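Local coordinates for protein Pbp related beta-lactamase (Pyrococcus abyssi, PDB 2QMI) that probably cleaves peptides as a self-compartmentalizing octameric peptidase related to penicillin-binding proteins and serine beta-lactamases, at residues 17-22 with 325-330; 40-45 with 212-217; 225-230 with 307-312. All blocks are in the same frame, centred on the assembly; numbering follows the deposited sequence.

Contact 1: residues 17-22 with 325-330; sequences RKVPGI and VLENSS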
loop_
_atom_site.group_PDB
_atom_site.type_symbol
_atom_site.label_atom_id
_atom_site.label_comp_id
_atom_site.label_asym_id
_atom_site.label_seq_id
_atom_site.Cartn_x
_atom_site.Cartn_y
_atom_site.Cartn_z
ATOM N N ARG A 17 -4.296 -15.941 27.091
ATOM C CA ARG A 17 -3.352 -14.825 27.031
ATOM C C ARG A 17 -2.073 -15.177 26.275
ATOM O O ARG A 17 -1.099 -14.412 26.281
ATOM C CB ARG A 17 -3.030 -14.360 28.465
ATOM C CG ARG A 17 -4.272 -14.008 29.305
ATOM C CD ARG A 17 -4.918 -12.683 28.861
ATOM N NE ARG A 17 -4.149 -11.528 29.325
ATOM C CZ ARG A 17 -4.373 -10.893 30.474
ATOM N NH1 ARG A 17 -3.612 -9.860 30.823
ATOM N NH2 ARG A 17 -5.384 -11.270 31.257
ATOM N N LYS A 18 -2.094 -16.335 25.619
ATOM C CA LYS A 18 -0.961 -16.842 24.854
ATOM C C LYS A 18 0.364 -16.841 25.617
ATOM O O LYS A 18 1.329 -16.191 25.204
ATOM C CB LYS A 18 -0.797 -16.062 23.545
ATOM C CG LYS A 18 0.106 -16.785 22.543
ATOM C CD LYS A 18 -0.161 -16.378 21.094
ATOM C CE LYS A 18 0.529 -17.352 20.136
ATOM N NZ LYS A 18 0.313 -17.040 18.696
ATOM N N VAL A 19 0.409 -17.572 26.730
ATOM C CA VAL A 19 1.629 -17.666 27.531
ATOM C C VAL A 19 2.329 -18.980 27.166
ATOM O O VAL A 19 1.701 -20.034 27.139
ATOM C CB VAL A 19 1.320 -17.653 29.052
ATOM C CG1 VAL A 19 2.620 -17.634 29.845
ATOM C CG2 VAL A 19 0.458 -16.439 29.407
ATOM N N PRO A 20 3.641 -18.927 26.880
ATOM C CA PRO A 20 4.436 -20.106 26.507
ATOM C C PRO A 20 4.542 -21.192 27.591
ATOM O O PRO A 20 4.172 -22.341 27.363
ATOM C CB PRO A 20 5.807 -19.512 26.170
ATOM C CG PRO A 20 5.503 -18.060 25.832
ATOM C CD PRO A 20 4.473 -17.714 26.872
ATOM N N GLY A 21 5.067 -20.817 28.754
ATOM C CA GLY A 21 5.236 -21.763 29.842
ATOM C C GLY A 21 5.145 -21.096 31.203
ATOM O O GLY A 21 5.282 -19.879 31.308
ATOM N N ILE A 22 4.918 -21.900 32.242
ATOM C CA ILE A 22 4.789 -21.412 33.611
ATOM C C ILE A 22 5.210 -22.471 34.637
ATOM O O ILE A 22 5.019 -23.665 34.422
ATOM C CB ILE A 22 3.321 -21.010 33.920
ATOM C CG1 ILE A 22 3.028 -19.611 33.376
ATOM C CG2 ILE A 22 3.053 -21.092 35.419
ATOM C CD1 ILE A 22 1.597 -19.131 33.613
ATOM N N VAL A 325 5.624 -18.362 41.652
ATOM C CA VAL A 325 5.199 -18.538 40.265
ATOM C C VAL A 325 6.158 -17.813 39.307
ATOM O O VAL A 325 6.431 -16.617 39.466
ATOM C CB VAL A 325 3.777 -17.976 40.036
ATOM C CG1 VAL A 325 3.355 -18.173 38.576
ATOM C CG2 VAL A 325 2.792 -18.652 40.969
ATOM N N LEU A 326 6.673 -18.543 38.322
ATOM C CA LEU A 326 7.575 -17.960 37.337
ATOM C C LEU A 326 6.947 -18.101 35.952
ATOM O O LEU A 326 6.275 -19.090 35.671
ATOM C CB LEU A 326 8.947 -18.643 37.391
ATOM C CG LEU A 326 9.735 -18.351 38.671
ATOM C CD1 LEU A 326 11.106 -19.002 38.612
ATOM C CD2 LEU A 326 9.866 -16.843 38.842
ATOM N N GLU A 327 7.172 -17.115 35.092
ATOM C CA GLU A 327 6.586 -17.129 33.762
ATOM C C GLU A 327 7.516 -16.700 32.625
ATOM O O GLU A 327 8.303 -15.764 32.758
ATOM C CB GLU A 327 5.330 -16.252 33.754
ATOM C CG GLU A 327 4.482 -16.377 32.500
ATOM C CD GLU A 327 3.250 -15.494 32.552
ATOM O OE1 GLU A 327 2.560 -15.508 33.600
ATOM O OE2 GLU A 327 2.975 -14.795 31.544
ATOM N N ASN A 328 7.361 -17.399 31.504
ATOM C CA ASN A 328 8.115 -17.232 30.263
ATOM C C ASN A 328 7.752 -16.007 29.420
ATOM O O ASN A 328 8.095 -15.950 28.243
ATOM C CB ASN A 328 7.908 -18.479 29.402
ATOM C CG ASN A 328 9.198 -19.064 28.932
ATOM O OD1 ASN A 328 10.258 -18.655 29.394
ATOM N ND2 ASN A 328 9.133 -20.034 28.025
ATOM N N SER A 329 7.049 -15.049 30.015
ATOM C CA SER A 329 6.629 -13.834 29.315
ATOM C C SER A 329 5.807 -12.988 30.282
ATOM O O SER A 329 5.878 -13.193 31.495
ATOM C CB SER A 329 5.782 -14.188 28.080
ATOM O OG SER A 329 4.632 -14.940 28.443
ATOM N N SER A 330 5.044 -12.033 29.757
ATOM C CA SER A 330 4.207 -11.200 30.618
ATOM C C SER A 330 2.761 -11.270 30.133
ATOM O O SER A 330 2.009 -10.302 30.249
ATOM C CB SER A 330 4.687 -9.746 30.608
ATOM O OG SER A 330 4.408 -9.135 29.362
HETATM O O HOH W 1 2.345 -14.077 26.687
#
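Ile-22 and Glu-327 form an antiparallel, non-hydrogen-bonded pair with CA atoms 4.6 Å apart, where strand 21-28 begins and strand 321-327 ends; the touching parts run 148° apart. Beside the pair, Asn-328 N gives a nearly straight hydrogen bond to Gly-21 O (3.2 Å, 171° at the hydrogen), and Ile-22 CA makes a CA-H...O contact of 3.4 Å with Leu-326 O. Glu-327 carries the side-chain contact. Its CG is anti to the backbone N (chi1 -169°) and lies 3.7 Å from Ile-22 CG1, while Ile-22 CD1 approaches OE1. Val-19 crosses this extended acid at about a right angle, its CG1 coming within 3.3 Å of Glu-327 OE2. That oxygen, which both Val-19 methyl groups approach, accepts a hydrogen bond from Tyr-332 N. Further along, Pro-20 packs against residues 328-329: its CD lies 3.2 Å from Ser-329 OG, and its CB touches the amide end of Asn-328, whose ND2 is bonded to Arg-41 O. A water stitches the loops together, donating to Lys-18 O at 2.8 Å and sharing a hydrogen bond of 3.0 Å with Ser-329 OG. Lys-18, at positive phi, is the C-prime residue of the Schellman motif that ends helix 3-16 and turns the chain into the strand. Helix 334-345 covers the face bearing Ile-22 and Glu-327. Such pairing of an N-terminal strand with a C-terminal one, under the terminal helices of the domain, is characteristic of the penicillin-binding protein and serine beta-lactamase fold.

Contact 2: residues 40-45 with 212-217; sequences YRNVEA and MGYILD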
loop_
_atom_site.group_PDB
_atom_site.type_symbol
_atom_site.label_atom_id
_atom_site.label_comp_id
_atom_site.label_asym_id
_atom_site.label_seq_id
_atom_site.Cartn_x
_atom_site.Cartn_y
_atom_site.Cartn_z
ATOM N N TYR A 40 5.644 -24.780 27.433
ATOM C CA TYR A 40 7.020 -24.962 27.011
ATOM C C TYR A 40 7.966 -23.886 27.551
ATOM O O TYR A 40 7.600 -22.715 27.652
ATOM C CB TYR A 40 7.062 -24.993 25.474
ATOM C CG TYR A 40 6.287 -26.143 24.863
ATOM C CD1 TYR A 40 6.911 -27.357 24.587
ATOM C CD2 TYR A 40 4.921 -26.036 24.604
ATOM C CE1 TYR A 40 6.198 -28.438 24.075
ATOM C CE2 TYR A 40 4.191 -27.117 24.088
ATOM C CZ TYR A 40 4.840 -28.316 23.831
ATOM O OH TYR A 40 4.138 -29.405 23.368
ATOM N N ARG A 41 9.175 -24.293 27.925
ATOM C CA ARG A 41 10.170 -23.335 28.401
ATOM C C ARG A 41 10.877 -22.770 27.160
ATOM O O ARG A 41 11.511 -21.715 27.204
ATOM C CB ARG A 41 11.173 -24.000 29.358
ATOM C CG ARG A 41 12.075 -25.080 28.772
ATOM C CD ARG A 41 13.076 -25.520 29.845
ATOM N NE ARG A 41 14.094 -26.464 29.379
ATOM C CZ ARG A 41 13.949 -27.786 29.330
ATOM N NH1 ARG A 41 14.947 -28.541 28.889
ATOM N NH2 ARG A 41 12.823 -28.363 29.728
ATOM N N ASN A 42 10.753 -23.499 26.055
ATOM C CA ASN A 42 11.307 -23.093 24.773
ATOM C C ASN A 42 10.412 -23.667 23.681
ATOM O O ASN A 42 10.337 -24.879 23.516
ATOM C CB ASN A 42 12.729 -23.612 24.579
ATOM C CG ASN A 42 13.322 -23.176 23.244
ATOM O OD1 ASN A 42 12.800 -23.515 22.171
ATOM N ND2 ASN A 42 14.412 -22.406 23.301
ATOM N N VAL A 43 9.744 -22.790 22.934
ATOM C CA VAL A 43 8.830 -23.217 21.875
ATOM C C VAL A 43 9.505 -23.820 20.643
ATOM O O VAL A 43 9.147 -24.920 20.225
ATOM C CB VAL A 43 7.919 -22.049 21.428
ATOM C CG1 VAL A 43 7.017 -22.491 20.290
ATOM C CG2 VAL A 43 7.079 -21.572 22.601
ATOM N N GLU A 44 10.470 -23.101 20.065
ATOM C CA GLU A 44 11.183 -23.575 18.878
ATOM C C GLU A 44 11.717 -24.988 19.070
ATOM O O GLU A 44 11.619 -25.827 18.176
ATOM C CB GLU A 44 12.373 -22.659 18.551
ATOM C CG GLU A 44 12.028 -21.260 18.058
ATOM C CD GLU A 44 11.456 -20.365 19.140
ATOM O OE1 GLU A 44 11.912 -20.458 20.305
ATOM O OE2 GLU A 44 10.561 -19.554 18.819
ATOM N N ALA A 45 12.297 -25.229 20.247
ATOM C CA ALA A 45 12.881 -26.524 20.593
ATOM C C ALA A 45 11.880 -27.470 21.252
ATOM O O ALA A 45 12.224 -28.606 21.591
ATOM C CB ALA A 45 14.074 -26.318 21.516
ATOM N N MET A 212 13.560 -19.960 27.602
ATOM C CA MET A 212 13.843 -18.848 26.707
ATOM C C MET A 212 12.776 -17.794 27.012
ATOM O O MET A 212 11.643 -18.138 27.340
ATOM C CB MET A 212 13.730 -19.314 25.249
ATOM C CG MET A 212 13.730 -18.192 24.208
ATOM S SD MET A 212 15.156 -17.098 24.345
ATOM C CE MET A 212 16.466 -18.160 23.699
ATOM N N GLY A 213 13.143 -16.519 26.931
ATOM C CA GLY A 213 12.175 -15.472 27.189
ATOM C C GLY A 213 11.304 -15.261 25.962
ATOM O O GLY A 213 11.669 -15.685 24.862
ATOM N N TYR A 214 10.150 -14.618 26.147
ATOM C CA TYR A 214 9.238 -14.343 25.038
ATOM C C TYR A 214 8.500 -13.015 25.192
ATOM O O TYR A 214 8.058 -12.636 26.280
ATOM C CB TYR A 214 8.221 -15.482 24.873
ATOM C CG TYR A 214 8.829 -16.751 24.324
ATOM C CD1 TYR A 214 9.091 -16.891 22.958
ATOM C CD2 TYR A 214 9.190 -17.794 25.173
ATOM C CE1 TYR A 214 9.696 -18.038 22.461
ATOM C CE2 TYR A 214 9.799 -18.941 24.686
ATOM C CZ TYR A 214 10.052 -19.062 23.337
ATOM O OH TYR A 214 10.683 -20.193 22.868
ATOM N N ILE A 215 8.402 -12.312 24.070
ATOM C CA ILE A 215 7.727 -11.032 23.978
ATOM C C ILE A 215 6.698 -11.237 22.877
ATOM O O ILE A 215 7.007 -11.822 21.846
ATOM C CB ILE A 215 8.710 -9.915 23.559
ATOM C CG1 ILE A 215 9.731 -9.680 24.669
ATOM C CG2 ILE A 215 7.959 -8.638 23.252
ATOM C CD1 ILE A 215 9.123 -9.195 25.961
ATOM N N LEU A 216 5.476 -10.774 23.102
ATOM C CA LEU A 216 4.408 -10.922 22.115
ATOM C C LEU A 216 4.389 -9.663 21.246
ATOM O O LEU A 216 4.226 -8.558 21.771
ATOM C CB LEU A 216 3.078 -11.088 22.851
ATOM C CG LEU A 216 1.888 -11.794 22.197
ATOM C CD1 LEU A 216 2.268 -13.215 21.818
ATOM C CD2 LEU A 216 0.717 -11.808 23.177
ATOM N N ASP A 217 4.573 -9.811 19.931
ATOM C CA ASP A 217 4.566 -8.625 19.067
ATOM C C ASP A 217 3.159 -8.107 18.789
ATOM O O ASP A 217 2.172 -8.702 19.227
ATOM C CB ASP A 217 5.334 -8.850 17.744
ATOM C CG ASP A 217 4.671 -9.861 16.816
ATOM O OD1 ASP A 217 3.428 -9.865 16.694
ATOM O OD2 ASP A 217 5.413 -10.640 16.174
#
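Tyr-214 OH is gripped twice by the loop 40-45: it accepts a hydrogen bond from Val-43 N (2.8 Å, 154° at the hydrogen) and donates one to Glu-44 OE1 at 2.9 Å. The phenol and the acid meet tip to tip, with carboxylate and ring planes nearly coplanar. OE1 sits at the ring edge and is approached on its syn side, 26° out of the carboxylate plane. A bend in the glutamate chain (chi2 71°) sets CD off the extended path, within reach of the hydroxyl. Val-43 adds an apolar flank, its CG2 lying 4.0 Å from Tyr-214 CZ. At the other end of the contact Met-212 N donates to Arg-41 O over a short 2.7 Å. Asn-42 and Met-212 lie side by side and point the same way, with Asn-42 ND2 3.7 Å from Met-212 CB. The amide oxygen is used within the loop: Asn-42 OD1 accepts from Ala-45 N at 2.6 Å, an Asx motif that fixes the turn presenting Val-43 N and Glu-44. Arg-41 and Asn-42 together oppose Leu-47 as a classic beta bulge. Trp-130 of a second subunit packs on Val-43, so the loop also lies at an interface. The hydroxyl at the end of the buried Tyr-214 ring is thus satisfied as both acceptor and donor; the proton it offers would be expected to favour a charged Glu-44 carboxylate, and the exposed acid may in turn polarise the phenol.

Contact 3: residues 225-230 with 307-312; sequences QPFPYG and GMYTGY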
loop_
_atom_site.group_PDB
_atom_site.type_symbol
_atom_site.label_atom_id
_atom_site.label_comp_id
_atom_site.label_asym_id
_atom_site.label_seq_id
_atom_site.Cartn_x
_atom_site.Cartn_y
_atom_site.Cartn_z
ATOM N N GLN A 225 13.345 -13.844 23.236
ATOM C CA GLN A 225 14.282 -12.814 23.664
ATOM C C GLN A 225 15.091 -13.342 24.839
ATOM O O GLN A 225 14.525 -13.812 25.830
ATOM C CB GLN A 225 13.527 -11.548 24.097
ATOM C CG GLN A 225 12.864 -10.796 22.953
ATOM C CD GLN A 225 13.843 -9.946 22.174
ATOM O OE1 GLN A 225 15.058 -10.130 22.261
ATOM N NE2 GLN A 225 13.316 -9.011 21.398
ATOM N N PRO A 226 16.427 -13.277 24.745
ATOM C CA PRO A 226 17.307 -13.753 25.818
ATOM C C PRO A 226 17.286 -12.798 27.013
ATOM O O PRO A 226 16.907 -11.632 26.882
ATOM C CB PRO A 226 18.683 -13.796 25.149
ATOM C CG PRO A 226 18.363 -13.895 23.666
ATOM C CD PRO A 226 17.201 -12.961 23.533
ATOM N N PHE A 227 17.689 -13.297 28.176
ATOM C CA PHE A 227 17.728 -12.476 29.381
ATOM C C PHE A 227 18.555 -11.215 29.106
ATOM O O PHE A 227 19.532 -11.262 28.355
ATOM C CB PHE A 227 18.368 -13.257 30.534
ATOM C CG PHE A 227 18.287 -12.549 31.855
ATOM C CD1 PHE A 227 17.128 -12.611 32.620
ATOM C CD2 PHE A 227 19.346 -11.767 32.305
ATOM C CE1 PHE A 227 17.024 -11.903 33.813
ATOM C CE2 PHE A 227 19.252 -11.055 33.493
ATOM C CZ PHE A 227 18.088 -11.123 34.248
ATOM N N PRO A 228 18.173 -10.068 29.703
ATOM C CA PRO A 228 18.940 -8.840 29.471
ATOM C C PRO A 228 20.057 -8.678 30.505
ATOM O O PRO A 228 19.989 -7.817 31.391
ATOM C CB PRO A 228 17.878 -7.759 29.589
ATOM C CG PRO A 228 17.044 -8.285 30.707
ATOM C CD PRO A 228 16.892 -9.759 30.363
ATOM N N TYR A 229 21.080 -9.521 30.385
ATOM C CA TYR A 229 22.224 -9.500 31.292
ATOM C C TYR A 229 22.828 -8.115 31.450
ATOM O O TYR A 229 23.166 -7.457 30.459
ATOM C CB TYR A 229 23.294 -10.477 30.807
ATOM C CG TYR A 229 22.868 -11.918 30.930
ATOM C CD1 TYR A 229 22.762 -12.532 32.183
ATOM C CD2 TYR A 229 22.543 -12.666 29.797
ATOM C CE1 TYR A 229 22.342 -13.858 32.301
ATOM C CE2 TYR A 229 22.126 -13.985 29.902
ATOM C CZ TYR A 229 22.027 -14.575 31.153
ATOM O OH TYR A 229 21.620 -15.880 31.240
ATOM N N GLY A 230 22.945 -7.685 32.705
ATOM C CA GLY A 230 23.511 -6.388 33.020
ATOM C C GLY A 230 22.970 -5.828 34.321
ATOM O O GLY A 230 23.689 -5.193 35.082
ATOM N N GLY A 307 10.497 -7.870 31.310
ATOM C CA GLY A 307 9.970 -7.852 29.962
ATOM C C GLY A 307 9.641 -9.225 29.410
ATOM O O GLY A 307 8.470 -9.557 29.238
ATOM N N MET A 308 10.665 -10.028 29.133
ATOM C CA MET A 308 10.442 -11.362 28.588
ATOM C C MET A 308 10.272 -12.448 29.658
ATOM O O MET A 308 9.998 -13.594 29.329
ATOM C CB MET A 308 11.578 -11.753 27.628
ATOM C CG MET A 308 12.881 -12.157 28.291
ATOM S SD MET A 308 13.826 -10.780 28.936
ATOM C CE MET A 308 13.227 -10.660 30.455
ATOM N N TYR A 309 10.464 -12.090 30.930
ATOM C CA TYR A 309 10.286 -13.028 32.047
ATOM C C TYR A 309 9.575 -12.244 33.143
ATOM O O TYR A 309 9.839 -11.060 33.314
ATOM C CB TYR A 309 11.626 -13.507 32.639
ATOM C CG TYR A 309 12.539 -14.327 31.754
ATOM C CD1 TYR A 309 12.230 -15.648 31.405
ATOM C CD2 TYR A 309 13.740 -13.792 31.298
ATOM C CE1 TYR A 309 13.111 -16.408 30.619
ATOM C CE2 TYR A 309 14.620 -14.539 30.519
ATOM C CZ TYR A 309 14.307 -15.836 30.181
ATOM O OH TYR A 309 15.197 -16.539 29.396
ATOM N N THR A 310 8.677 -12.895 33.877
ATOM C CA THR A 310 7.976 -12.249 34.988
ATOM C C THR A 310 7.810 -13.272 36.107
ATOM O O THR A 310 7.918 -14.472 35.876
ATOM C CB THR A 310 6.570 -11.703 34.596
ATOM O OG1 THR A 310 5.705 -12.785 34.240
ATOM C CG2 THR A 310 6.678 -10.728 33.433
ATOM N N GLY A 311 7.558 -12.795 37.322
ATOM C CA GLY A 311 7.394 -13.711 38.430
ATOM C C GLY A 311 6.762 -13.086 39.656
ATOM O O GLY A 311 6.501 -11.882 39.689
ATOM N N TYR A 312 6.510 -13.917 40.662
ATOM C CA TYR A 312 5.919 -13.463 41.911
ATOM C C TYR A 312 6.134 -14.499 43.011
ATOM O O TYR A 312 6.111 -15.702 42.758
ATOM C CB TYR A 312 4.417 -13.237 41.747
ATOM C CG TYR A 312 3.757 -12.644 42.968
ATOM C CD1 TYR A 312 3.823 -11.273 43.222
ATOM C CD2 TYR A 312 3.079 -13.453 43.883
ATOM C CE1 TYR A 312 3.230 -10.720 44.351
ATOM C CE2 TYR A 312 2.484 -12.912 45.018
ATOM C CZ TYR A 312 2.560 -11.545 45.246
ATOM O OH TYR A 312 1.965 -10.995 46.359
HETATM O O HOH W 2 18.260 -16.338 28.144
#
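Gln-225 and Met-308 bring the two backbones nearest, CA to CA 6.4 Å, and no direct hydrogen bond joins the segments; 225-230 is an irregular loop with an inverse gamma turn centred on Pro-228, whereas 307-312 leads into strand 310-316. Met-308 fills much of the interface. Its CG stands between the backbone N and the carbonyl carbon (chi1 76°), 3.4 Å from Gln-225 O, and its CB rests against Gln-225 CB at 4.0 Å. Further bends at chi2 and chi3 bring the thioether to Pro-228, tip to tip, with SD 3.5 Å from Pro-228 CD and CE also close to that carbon. The Phe-227 ring meets Tyr-309. The Phe-227 and Tyr-309 side chains cross at about a right angle, with Phe-227 CD1 3.8 Å from Tyr-309 CE2; CE2 approaches the phenylalanine ring at its edge, in its plane. One face of the Phe-227 ring is taken by Pro-228 CD, displaced toward the rim, which ties the aromatic contact to the methionine contact. Polar bridging is slight: a water accepts from Phe-227 N at 3.1 Å and gives a weak bond of 3.3 Å to Tyr-309 OH, whose stronger partner is Ala-211 O. Arg-46 of a third subunit donates to Pro-226 O and Phe-227 O, so the loop also serves the octamer interface. Within its own chain the contact joins the exit of strand 222-225, the partner of strand 213-216, to the residues just before strand 310-316, which lies between strands 297-305 and 321-327 of the large sheet; beyond Pro-228 the loop runs on to Tyr-229, which packs on helix 201-204.

How the contacts relate
Along the chain, contact 1 closes the widest loop, with contacts 2 and 3 nested inside it in series. Their centres form a compact triangle: that of contact 1 lies about 9 Å from contact 2 and about 11 Å from contact 3, and contacts 2 and 3 are about 12 Å apart. Contacts 1 and 3 share the large antiparallel sheet through neighbouring strands 321-327 and 310-316, whereas contacts 2 and 3 are joined by the small sheet of strands 213-216 and 222-225. Contact 1 pairs strands of the large sheet, while contacts 2 and 3 set the small sheet against loops at the ends of its strands. Contacts 1 and 2 also meet a second subunit and contact 3 a third, linking this corner to octamer assembly.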